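PDB 4KZK: L-arabinose ABC transporter, periplasmic L-arabinose-binding protein from Burkholderia thailandensis, which binds a sugar, here beta-D-galactose, in the periplasm and probably delivers L-arabinose and related sugars to an ABC transporter. Local coordinates for residues Ala92-Lys103 with Gly116-Val127; Thr257-Gly267 with Pro280-Leu289. All coordinates share one frame; numbering follows the deposited sequence. Where two conformers were deposited one is given.

Interaction 1 (Ala92-Lys103 with Gly116-Val127); sequences AQGVIICAPDVK and GMKLMSVDDQLV. With GAL (beta-D-galactopyranose), chain B.
Val95 and Ile97 bond to Lys118, Met120 and Val122 in the ladder that pairs parallel strands 94-98 and 118-122. Val95 N gives to Lys118 O at 2.9 Å, and Met120 N returns to Val95 O; Ile97 repeats the pattern with Met120 O and Val122 N. Farther on, Val127 N gives to Val102 O (3.1 Å, 173°).

Mostly apolar side chains pack on both faces. On one, Leu119 CD1 reaches Ile97 CG2 (3.8 Å) and Val95 CG1; Val95 and Ile97 also meet helix 77-89. On the other, Ile96 lies beside Met120 and sends CG2, anti to its backbone N, against Val122 CG1 at 3.8 Å. Val102 CG1 rests on Asp124 CB.

Past the ladder, a water links the segments, taking the N-H of Ala99 and giving to the carbonyls of Ile97 and Asp124. Cys98 SG lies 3.5 Å from Asp124 CG, its small side chain fitting beside the carboxylate.

Galactose O6 gives to Asp123 OD1 and O1 to Asp124 OD1, each at 2.6 Å. Asp124 OD2 pairs with Lys44, which would favour the ionised acid, while Trp50 and His294 bond to Asp123 OD1. Ligand-binding loops at the carboxyl ends of parallel strands, here in a beta-alpha-beta unit, are typical of type I periplasmic binding proteins.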
loop_
_atom_site.group_PDB
_atom_site.type_symbol
_atom_site.label_atom_id
_atom_site.label_comp_id
_atom_site.label_asym_id
_atom_site.label_seq_id
_atom_site.Cartn_x
_atom_site.Cartn_y
_atom_site.Cartn_z
ATOM N N ALA A 92 -0.496 8.814 -26.280
ATOM C CA ALA A 92 -1.221 7.845 -25.482
ATOM C C ALA A 92 -2.699 8.197 -25.462
ATOM O O ALA A 92 -3.054 9.378 -25.489
ATOM C CB ALA A 92 -0.664 7.830 -24.064
ATOM N N GLN A 93 -3.570 7.188 -25.437
ATOM C CA GLN A 93 -5.009 7.430 -25.354
ATOM C C GLN A 93 -5.573 7.204 -23.953
ATOM O O GLN A 93 -6.757 7.419 -23.719
ATOM C CB GLN A 93 -5.780 6.563 -26.360
ATOM C CG GLN A 93 -5.351 6.742 -27.819
ATOM C CD GLN A 93 -4.267 5.762 -28.238
ATOM O OE1 GLN A 93 -3.797 4.969 -27.436
ATOM N NE2 GLN A 93 -3.883 5.803 -29.508
ATOM N N GLY A 94 -4.740 6.767 -23.017
ATOM C CA GLY A 94 -5.189 6.599 -21.646
ATOM C C GLY A 94 -4.044 6.583 -20.664
ATOM O O GLY A 94 -2.912 6.317 -21.045
ATOM N N VAL A 95 -4.370 6.848 -19.400
ATOM C CA VAL A 95 -3.392 6.799 -18.306
ATOM C C VAL A 95 -4.053 6.238 -17.036
ATOM O O VAL A 95 -5.181 6.628 -16.644
ATOM C CB VAL A 95 -2.784 8.210 -18.042
ATOM C CG1 VAL A 95 -3.870 9.249 -17.801
ATOM C CG2 VAL A 95 -1.769 8.191 -16.885
ATOM N N ILE A 96 -3.319 5.336 -16.391
ATOM C CA ILE A 96 -3.655 4.812 -15.068
ATOM C C ILE A 96 -2.615 5.390 -14.119
ATOM O O ILE A 96 -1.425 5.368 -14.434
ATOM C CB ILE A 96 -3.610 3.276 -15.068
ATOM C CG1 ILE A 96 -4.644 2.690 -16.041
ATOM C CG2 ILE A 96 -3.821 2.717 -13.673
ATOM C CD1 ILE A 96 -4.380 1.264 -16.452
ATOM N N ILE A 97 -3.058 5.963 -13.015
ATOM C CA ILE A 97 -2.125 6.677 -12.140
ATOM C C ILE A 97 -2.377 6.395 -10.660
ATOM O O ILE A 97 -3.518 6.356 -10.228
ATOM C CB ILE A 97 -2.147 8.201 -12.422
ATOM C CG1 ILE A 97 -1.109 8.950 -11.567
ATOM C CG2 ILE A 97 -3.555 8.789 -12.267
ATOM C CD1 ILE A 97 -0.755 10.331 -12.071
ATOM N N CYS A 98 -1.292 6.200 -9.919
ATOM C CA CYS A 98 -1.318 6.288 -8.463
ATOM C C CYS A 98 -0.559 7.558 -8.131
ATOM O O CYS A 98 0.667 7.567 -8.153
ATOM C CB CYS A 98 -0.673 5.086 -7.770
ATOM S SG CYS A 98 -0.801 5.259 -5.950
ATOM N N ALA A 99 -1.294 8.631 -7.883
ATOM C CA ALA A 99 -0.692 9.935 -7.698
ATOM C C ALA A 99 0.004 10.025 -6.345
ATOM O O ALA A 99 -0.373 9.353 -5.394
ATOM C CB ALA A 99 -1.751 11.018 -7.839
ATOM N N PRO A 100 1.008 10.913 -6.219
ATOM C CA PRO A 100 1.730 11.088 -4.971
ATOM C C PRO A 100 0.968 11.966 -3.981
ATOM O O PRO A 100 1.333 12.023 -2.815
ATOM C CB PRO A 100 3.023 11.767 -5.422
ATOM C CG PRO A 100 2.658 12.499 -6.643
ATOM C CD PRO A 100 1.602 11.691 -7.314
ATOM N N ASP A 101 -0.047 12.677 -4.484
ATOM C CA ASP A 101 -0.892 13.565 -3.695
ATOM C C ASP A 101 -2.270 13.488 -4.351
ATOM O O ASP A 101 -2.461 13.992 -5.443
ATOM C CB ASP A 101 -0.344 15.003 -3.750
ATOM C CG ASP A 101 -1.260 16.027 -3.069
ATOM O OD1 ASP A 101 -2.344 15.656 -2.571
ATOM O OD2 ASP A 101 -0.849 17.208 -2.981
ATOM N N VAL A 102 -3.213 12.853 -3.669
ATOM C CA VAL A 102 -4.547 12.630 -4.259
ATOM C C VAL A 102 -5.301 13.931 -4.533
ATOM O O VAL A 102 -6.202 13.961 -5.362
ATOM C CB VAL A 102 -5.419 11.665 -3.411
ATOM C CG1 VAL A 102 -4.864 10.238 -3.491
ATOM C CG2 VAL A 102 -5.541 12.095 -1.966
ATOM N N LYS A 103 -4.906 15.010 -3.865
ATOM C CA LYS A 103 -5.521 16.323 -4.103
ATOM C C LYS A 103 -5.118 16.971 -5.436
ATOM O O LYS A 103 -5.691 17.995 -5.813
ATOM C CB LYS A 103 -5.263 17.265 -2.918
ATOM C CG LYS A 103 -5.991 16.812 -1.652
ATOM C CD LYS A 103 -6.045 17.901 -0.609
ATOM C CE LYS A 103 -4.878 17.797 0.351
ATOM N NZ LYS A 103 -5.162 16.842 1.457
ATOM N N GLY A 116 -6.823 14.300 -24.560
ATOM C CA GLY A 116 -7.536 13.148 -25.104
ATOM C C GLY A 116 -7.098 11.814 -24.525
ATOM O O GLY A 116 -6.981 10.819 -25.249
ATOM N N MET A 117 -6.852 11.793 -23.214
ATOM C CA MET A 117 -6.459 10.576 -22.516
ATOM C C MET A 117 -7.546 10.221 -21.515
ATOM O O MET A 117 -7.864 11.028 -20.654
ATOM C CB MET A 117 -5.127 10.795 -21.779
ATOM C CG MET A 117 -3.918 10.952 -22.688
ATOM S SD MET A 117 -2.347 10.894 -21.808
ATOM C CE MET A 117 -2.258 12.565 -21.180
ATOM N N LYS A 118 -8.109 9.019 -21.612
ATOM C CA LYS A 118 -9.000 8.523 -20.563
ATOM C C LYS A 118 -8.177 8.328 -19.304
ATOM O O LYS A 118 -6.997 8.000 -19.407
ATOM C CB LYS A 118 -9.661 7.221 -20.986
ATOM C CG LYS A 118 -10.709 7.485 -22.053
ATOM C CD LYS A 118 -11.316 6.242 -22.651
ATOM C CE LYS A 118 -12.549 6.588 -23.469
ATOM N NZ LYS A 118 -12.217 7.385 -24.675
ATOM N N LEU A 119 -8.806 8.575 -18.156
ATOM C CA LEU A 119 -8.121 8.617 -16.860
ATOM C C LEU A 119 -8.721 7.611 -15.872
ATOM O O LEU A 119 -9.926 7.632 -15.612
ATOM C CB LEU A 119 -8.218 10.030 -16.270
ATOM C CG LEU A 119 -7.698 10.218 -14.841
ATOM C CD1 LEU A 119 -6.211 9.933 -14.744
ATOM C CD2 LEU A 119 -8.032 11.601 -14.316
ATOM N N MET A 120 -7.846 6.779 -15.294
ATOM C CA MET A 120 -8.186 5.798 -14.263
ATOM C C MET A 120 -7.166 5.909 -13.131
ATOM O O MET A 120 -6.017 6.216 -13.380
ATOM C CB MET A 120 -8.114 4.399 -14.858
ATOM C CG MET A 120 -8.405 3.269 -13.892
ATOM S SD MET A 120 -8.404 1.711 -14.782
ATOM C CE MET A 120 -9.861 1.909 -15.800
ATOM N N SER A 121 -7.617 5.693 -11.902
ATOM C CA SER A 121 -6.718 5.694 -10.735
ATOM C C SER A 121 -6.553 4.293 -10.178
ATOM O O SER A 121 -7.433 3.424 -10.313
ATOM C CB SER A 121 -7.223 6.644 -9.645
ATOM O OG SER A 121 -8.514 6.284 -9.255
ATOM N N VAL A 122 -5.409 4.073 -9.551
ATOM C CA VAL A 122 -5.123 2.804 -8.883
ATOM C C VAL A 122 -4.492 3.125 -7.531
ATOM O O VAL A 122 -3.689 4.063 -7.414
ATOM C CB VAL A 122 -4.265 1.871 -9.780
ATOM C CG1 VAL A 122 -2.879 2.428 -10.026
ATOM C CG2 VAL A 122 -4.225 0.463 -9.217
ATOM N N ASP A 123 -4.888 2.336 -6.530
ATOM C CA ASP A 123 -4.407 2.374 -5.144
ATOM C C ASP A 123 -4.933 3.549 -4.355
ATOM O O ASP A 123 -5.655 3.352 -3.401
ATOM C CB ASP A 123 -2.884 2.284 -5.075
ATOM C CG ASP A 123 -2.367 1.125 -5.873
ATOM O OD1 ASP A 123 -2.773 -0.024 -5.560
ATOM O OD2 ASP A 123 -1.620 1.331 -6.843
ATOM N N ASP A 124 -4.593 4.759 -4.784
ATOM C CA ASP A 124 -4.875 5.971 -4.055
ATOM C C ASP A 124 -5.878 6.785 -4.851
ATOM O O ASP A 124 -5.561 7.308 -5.913
ATOM C CB ASP A 124 -3.616 6.775 -3.816
ATOM C CG ASP A 124 -2.545 6.029 -3.009
ATOM O OD1 ASP A 124 -2.792 4.868 -2.615
ATOM O OD2 ASP A 124 -1.464 6.629 -2.786
ATOM N N GLN A 125 -7.094 6.908 -4.321
ATOM C CA GLN A 125 -8.198 7.510 -5.064
ATOM C C GLN A 125 -8.080 9.023 -5.123
ATOM O O GLN A 125 -7.867 9.677 -4.103
ATOM C CB GLN A 125 -9.551 7.090 -4.448
ATOM C CG GLN A 125 -10.746 7.436 -5.324
ATOM C CD GLN A 125 -12.056 6.906 -4.757
ATOM O OE1 GLN A 125 -12.174 6.641 -3.541
ATOM N NE2 GLN A 125 -13.041 6.734 -5.625
ATOM N N LEU A 126 -8.251 9.586 -6.321
ATOM C CA LEU A 126 -8.143 11.033 -6.510
ATOM C C LEU A 126 -9.353 11.733 -5.865
ATOM O O LEU A 126 -10.467 11.189 -5.871
ATOM C CB LEU A 126 -8.047 11.362 -8.003
ATOM C CG LEU A 126 -6.830 10.805 -8.759
ATOM C CD1 LEU A 126 -6.961 11.112 -10.244
ATOM C CD2 LEU A 126 -5.540 11.358 -8.208
ATOM N N VAL A 127 -9.126 12.923 -5.308
ATOM C CA VAL A 127 -10.181 13.670 -4.599
ATOM C C VAL A 127 -10.155 15.139 -4.963
ATOM O O VAL A 127 -9.157 15.657 -5.475
ATOM C CB VAL A 127 -10.051 13.571 -3.057
ATOM C CG1 VAL A 127 -10.085 12.120 -2.604
ATOM C CG2 VAL A 127 -8.788 14.286 -2.568
HETATM C C1 GAL B . -0.571 2.385 -1.818
HETATM C C2 GAL B . 0.741 2.041 -1.118
HETATM C C3 GAL B . 1.307 0.765 -1.756
HETATM C C4 GAL B . 0.253 -0.338 -1.728
HETATM C C5 GAL B . -0.999 0.152 -2.433
HETATM C C6 GAL B . -2.115 -0.882 -2.385
HETATM O O1 GAL B . -1.133 3.489 -1.135
HETATM O O2 GAL B . 1.629 3.121 -1.290
HETATM O O3 GAL B . 2.510 0.344 -1.101
HETATM O O4 GAL B . -0.014 -0.744 -0.408
HETATM O O5 GAL B . -1.479 1.297 -1.743
HETATM O O6 GAL B . -3.275 -0.403 -3.045
HETATM O O HOH W 1 -8.973 8.403 -25.280
HETATM O O HOH W 2 -4.111 8.275 -8.057
HETATM O O HOH W 3 -0.911 9.252 -2.600
HETATM O O HOH W 4 -8.254 18.528 -4.949
#

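Interaction 2 (Thr257-Gly267 with Pro280-Leu289); sequences TDDMIAVGING and PTGFFGSILL. With GAL (beta-D-galactopyranose), chain B.
Asn266 pairs with Ile287 and Leu289 through its backbone while its amide grips galactose. Asn266 N gives to Ile287 O at 2.8 Å, and Asn266 O accepts from Leu289 N and from a water that also gives to Leu289 O. With CG beside the backbone N (chi1 -73°), the amide is directed at the sugar: OD1 accepts from galactose O4 at 2.6 Å, and ND2 gives to galactose O3 in a nearly straight bond (170°). One amide thus satisfies an acceptor and a donor at once, a task suited to asparagine. Leu289 adds an apolar wall, its CD1 3.9 Å from galactose C6 and packed on Ile265 CG2.

Earlier in the strands, Ala262 N gives to Gly282 O, and Ala262 O accepts from Phe284 N at 2.8 Å, with a weak second bond from Gly285 N. This doubled acceptor marks a beta bulge, after which Gly264 N gives to Gly285 O and Gly264 O accepts from Ile287 N. Small residues suit this part: Gly264 leaves room for the Phe283 ring, and Gly282 lies close against Met260. The Phe284 ring receives Val263 CG2 at its edge.

Ser286 OG takes a weak bond from Gly267 N (3.0 Å); Ser286 OG also bonds to Asp240 OD1, its stronger partner, and Gly267 N to Asp240 OD2. Gly267 tolerates the positive phi of this turn and, lacking a side chain, leaves room for Leu288 CD1; its carbonyl meets Arg332. Backbone bonds from N and O of Asn266 set where its side chain starts, and the two bonds to galactose fix the amide, consistent with recognition of how the O3 and O4 hydroxyls are placed.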
loop_
_atom_site.group_PDB
_atom_site.type_symbol
_atom_site.label_atom_id
_atom_site.label_comp_id
_atom_site.label_asym_id
_atom_site.label_seq_id
_atom_site.Cartn_x
_atom_site.Cartn_y
_atom_site.Cartn_z
ATOM N N THR A 257 13.247 -9.508 17.661
ATOM C CA THR A 257 12.153 -10.339 17.195
ATOM C C THR A 257 11.321 -10.987 18.301
ATOM O O THR A 257 10.128 -11.173 18.124
ATOM C CB THR A 257 12.624 -11.404 16.192
ATOM O OG1 THR A 257 11.472 -11.998 15.589
ATOM C CG2 THR A 257 13.494 -12.468 16.875
ATOM N N ASP A 258 11.909 -11.292 19.448
ATOM C CA ASP A 258 11.109 -11.880 20.522
ATOM C C ASP A 258 10.123 -10.903 21.163
ATOM O O ASP A 258 9.117 -11.327 21.740
ATOM C CB ASP A 258 12.015 -12.468 21.606
ATOM C CG ASP A 258 12.762 -13.721 21.144
ATOM O OD1 ASP A 258 12.336 -14.379 20.166
ATOM O OD2 ASP A 258 13.767 -14.065 21.790
ATOM N N ASP A 259 10.400 -9.609 21.035
ATOM C CA ASP A 259 9.628 -8.569 21.701
ATOM C C ASP A 259 8.848 -7.699 20.737
ATOM O O ASP A 259 8.209 -6.749 21.166
ATOM C CB ASP A 259 10.560 -7.707 22.560
ATOM C CG ASP A 259 11.161 -8.483 23.714
ATOM O OD1 ASP A 259 10.481 -9.381 24.265
ATOM O OD2 ASP A 259 12.322 -8.208 24.042
ATOM N N MET A 260 8.856 -8.062 19.451
ATOM C CA MET A 260 8.166 -7.272 18.408
ATOM C C MET A 260 7.387 -8.175 17.461
ATOM O O MET A 260 7.958 -9.092 16.891
ATOM C CB MET A 260 9.174 -6.453 17.589
ATOM C CG MET A 260 8.604 -5.814 16.308
ATOM S SD MET A 260 7.350 -4.540 16.583
ATOM C CE MET A 260 8.285 -3.150 17.210
ATOM N N ILE A 261 6.094 -7.907 17.290
ATOM C CA ILE A 261 5.307 -8.558 16.226
ATOM C C ILE A 261 4.777 -7.473 15.297
ATOM O O ILE A 261 3.906 -6.695 15.681
ATOM C CB ILE A 261 4.139 -9.389 16.788
ATOM C CG1 ILE A 261 4.674 -10.465 17.728
ATOM C CG2 ILE A 261 3.330 -10.002 15.661
ATOM C CD1 ILE A 261 3.587 -11.121 18.541
ATOM N N ALA A 262 5.307 -7.431 14.084
ATOM C CA ALA A 262 4.928 -6.436 13.103
ATOM C C ALA A 262 4.373 -7.120 11.876
ATOM O O ALA A 262 4.938 -8.102 11.416
ATOM C CB ALA A 262 6.141 -5.588 12.734
ATOM N N VAL A 263 3.269 -6.588 11.349
ATOM C CA VAL A 263 2.636 -7.169 10.157
ATOM C C VAL A 263 2.354 -6.045 9.178
ATOM O O VAL A 263 1.752 -5.028 9.542
ATOM C CB VAL A 263 1.336 -7.935 10.519
ATOM C CG1 VAL A 263 0.555 -8.354 9.274
ATOM C CG2 VAL A 263 1.659 -9.131 11.383
ATOM N N GLY A 264 2.814 -6.224 7.951
ATOM C CA GLY A 264 2.631 -5.252 6.897
ATOM C C GLY A 264 1.470 -5.531 5.977
ATOM O O GLY A 264 0.636 -6.399 6.257
ATOM N N ILE A 265 1.423 -4.745 4.904
ATOM C CA ILE A 265 0.475 -4.899 3.798
ATOM C C ILE A 265 1.257 -4.787 2.488
ATOM O O ILE A 265 2.075 -3.870 2.345
ATOM C CB ILE A 265 -0.635 -3.839 3.832
ATOM C CG1 ILE A 265 -1.459 -3.982 5.111
ATOM C CG2 ILE A 265 -1.496 -3.925 2.588
ATOM C CD1 ILE A 265 -2.341 -2.777 5.378
ATOM N N ASN A 266 1.018 -5.765 1.605
ATOM C CA ASN A 266 1.423 -5.871 0.186
ATOM C C ASN A 266 1.878 -7.282 -0.121
ATOM O O ASN A 266 1.416 -7.884 -1.054
ATOM C CB ASN A 266 2.517 -4.911 -0.241
ATOM C CG ASN A 266 2.046 -3.493 -0.368
ATOM O OD1 ASN A 266 0.846 -3.222 -0.374
ATOM N ND2 ASN A 266 2.999 -2.569 -0.514
ATOM N N GLY A 267 2.778 -7.797 0.700
ATOM C CA GLY A 267 3.335 -9.129 0.487
ATOM C C GLY A 267 4.280 -9.232 -0.700
ATOM O O GLY A 267 4.516 -10.315 -1.248
ATOM N N PRO A 280 15.226 -14.785 11.670
ATOM C CA PRO A 280 13.978 -14.044 11.554
ATOM C C PRO A 280 14.017 -12.708 12.299
ATOM O O PRO A 280 14.695 -12.564 13.308
ATOM C CB PRO A 280 12.932 -14.996 12.161
ATOM C CG PRO A 280 13.535 -16.353 12.047
ATOM C CD PRO A 280 15.016 -16.174 12.123
ATOM N N THR A 281 13.324 -11.726 11.743
ATOM C CA THR A 281 13.190 -10.396 12.313
ATOM C C THR A 281 11.779 -10.236 12.856
ATOM O O THR A 281 10.900 -11.098 12.635
ATOM C CB THR A 281 13.388 -9.333 11.214
ATOM O OG1 THR A 281 12.312 -9.443 10.267
ATOM C CG2 THR A 281 14.706 -9.549 10.484
ATOM N N GLY A 282 11.553 -9.105 13.507
ATOM C CA GLY A 282 10.252 -8.725 14.033
ATOM C C GLY A 282 9.173 -8.490 12.997
ATOM O O GLY A 282 8.014 -8.336 13.363
ATOM N N PHE A 283 9.541 -8.458 11.710
ATOM C CA PHE A 283 8.566 -8.461 10.634
ATOM C C PHE A 283 8.049 -9.900 10.490
ATOM O O PHE A 283 8.714 -10.762 9.894
ATOM C CB PHE A 283 9.205 -7.971 9.354
ATOM C CG PHE A 283 8.222 -7.690 8.261
ATOM C CD1 PHE A 283 7.733 -8.709 7.474
ATOM C CD2 PHE A 283 7.765 -6.397 8.044
ATOM C CE1 PHE A 283 6.833 -8.448 6.466
ATOM C CE2 PHE A 283 6.858 -6.130 7.032
ATOM C CZ PHE A 283 6.379 -7.164 6.255
ATOM N N PHE A 284 6.863 -10.126 11.058
ATOM C CA PHE A 284 6.316 -11.457 11.243
ATOM C C PHE A 284 5.497 -11.895 10.034
ATOM O O PHE A 284 5.494 -13.050 9.636
ATOM C CB PHE A 284 5.447 -11.464 12.494
ATOM C CG PHE A 284 4.625 -12.696 12.626
ATOM C CD1 PHE A 284 5.207 -13.889 12.954
ATOM C CD2 PHE A 284 3.262 -12.659 12.379
ATOM C CE1 PHE A 284 4.439 -15.039 13.044
ATOM C CE2 PHE A 284 2.498 -13.803 12.445
ATOM C CZ PHE A 284 3.086 -14.994 12.789
ATOM N N GLY A 285 4.759 -10.970 9.451
ATOM C CA GLY A 285 3.870 -11.341 8.357
ATOM C C GLY A 285 3.437 -10.142 7.553
ATOM O O GLY A 285 3.794 -9.008 7.874
ATOM N N SER A 286 2.649 -10.402 6.502
ATOM C CA SER A 286 2.122 -9.337 5.658
ATOM C C SER A 286 0.816 -9.761 5.046
ATOM O O SER A 286 0.611 -10.953 4.807
ATOM C CB SER A 286 3.133 -9.031 4.549
ATOM O OG SER A 286 2.693 -8.008 3.690
ATOM N N ILE A 287 -0.072 -8.814 4.759
ATOM C CA ILE A 287 -1.281 -9.172 4.010
ATOM C C ILE A 287 -0.949 -9.085 2.526
ATOM O O ILE A 287 -0.697 -7.981 1.985
ATOM C CB ILE A 287 -2.497 -8.281 4.355
ATOM C CG1 ILE A 287 -2.755 -8.221 5.862
ATOM C CG2 ILE A 287 -3.721 -8.760 3.576
ATOM C CD1 ILE A 287 -2.960 -9.575 6.509
ATOM N N LEU A 288 -0.925 -10.250 1.893
ATOM C CA LEU A 288 -0.595 -10.399 0.501
ATOM C C LEU A 288 -1.732 -9.839 -0.343
ATOM O O LEU A 288 -2.868 -10.311 -0.228
ATOM C CB LEU A 288 -0.381 -11.876 0.161
ATOM C CG LEU A 288 -0.104 -12.199 -1.300
ATOM C CD1 LEU A 288 1.233 -11.633 -1.767
ATOM C CD2 LEU A 288 -0.139 -13.708 -1.556
ATOM N N LEU A 289 -1.409 -8.836 -1.140
ATOM C CA LEU A 289 -2.306 -8.286 -2.150
ATOM C C LEU A 289 -2.040 -8.888 -3.534
ATOM O O LEU A 289 -1.058 -9.601 -3.760
ATOM C CB LEU A 289 -2.131 -6.767 -2.207
ATOM C CG LEU A 289 -2.348 -6.011 -0.895
ATOM C CD1 LEU A 289 -2.121 -4.534 -1.148
ATOM C CD2 LEU A 289 -3.704 -6.243 -0.241
HETATM C C1 GAL B . -0.571 2.385 -1.818
HETATM C C2 GAL B . 0.741 2.041 -1.118
HETATM C C3 GAL B . 1.307 0.765 -1.756
HETATM C C4 GAL B . 0.253 -0.338 -1.728
HETATM C C5 GAL B . -0.999 0.152 -2.433
HETATM C C6 GAL B . -2.115 -0.882 -2.385
HETATM O O1 GAL B . -1.133 3.489 -1.135
HETATM O O2 GAL B . 1.629 3.121 -1.290
HETATM O O3 GAL B . 2.510 0.344 -1.101
HETATM O O4 GAL B . -0.014 -0.744 -0.408
HETATM O O5 GAL B . -1.479 1.297 -1.743
HETATM O O6 GAL B . -3.275 -0.403 -3.045
HETATM O O HOH W 5 1.602 -8.703 -3.739
#

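Overall arrangement
Interaction 1 closes before interaction 2 opens along the chain, and their centres lie 30 Å apart on opposite sides of the chain's centre. Each is a beta-alpha-beta unit, with helix 105-114 or helix 269-276 between its two parallel strands. The strands can be traced through one continuous run, where 139-142 and 315-324 separate 118-122 from 283-288, with the two pairs lying in the sheets of different lobes. The nearest atoms of the two contacts are about 6 Å apart without touching, and galactose spans the gap. Each contact contributes ligand groups from its own lobe. The sugar is thus held from two sides, consistent with the ligand-bound, closed cleft of a two-lobed periplasmic binding protein.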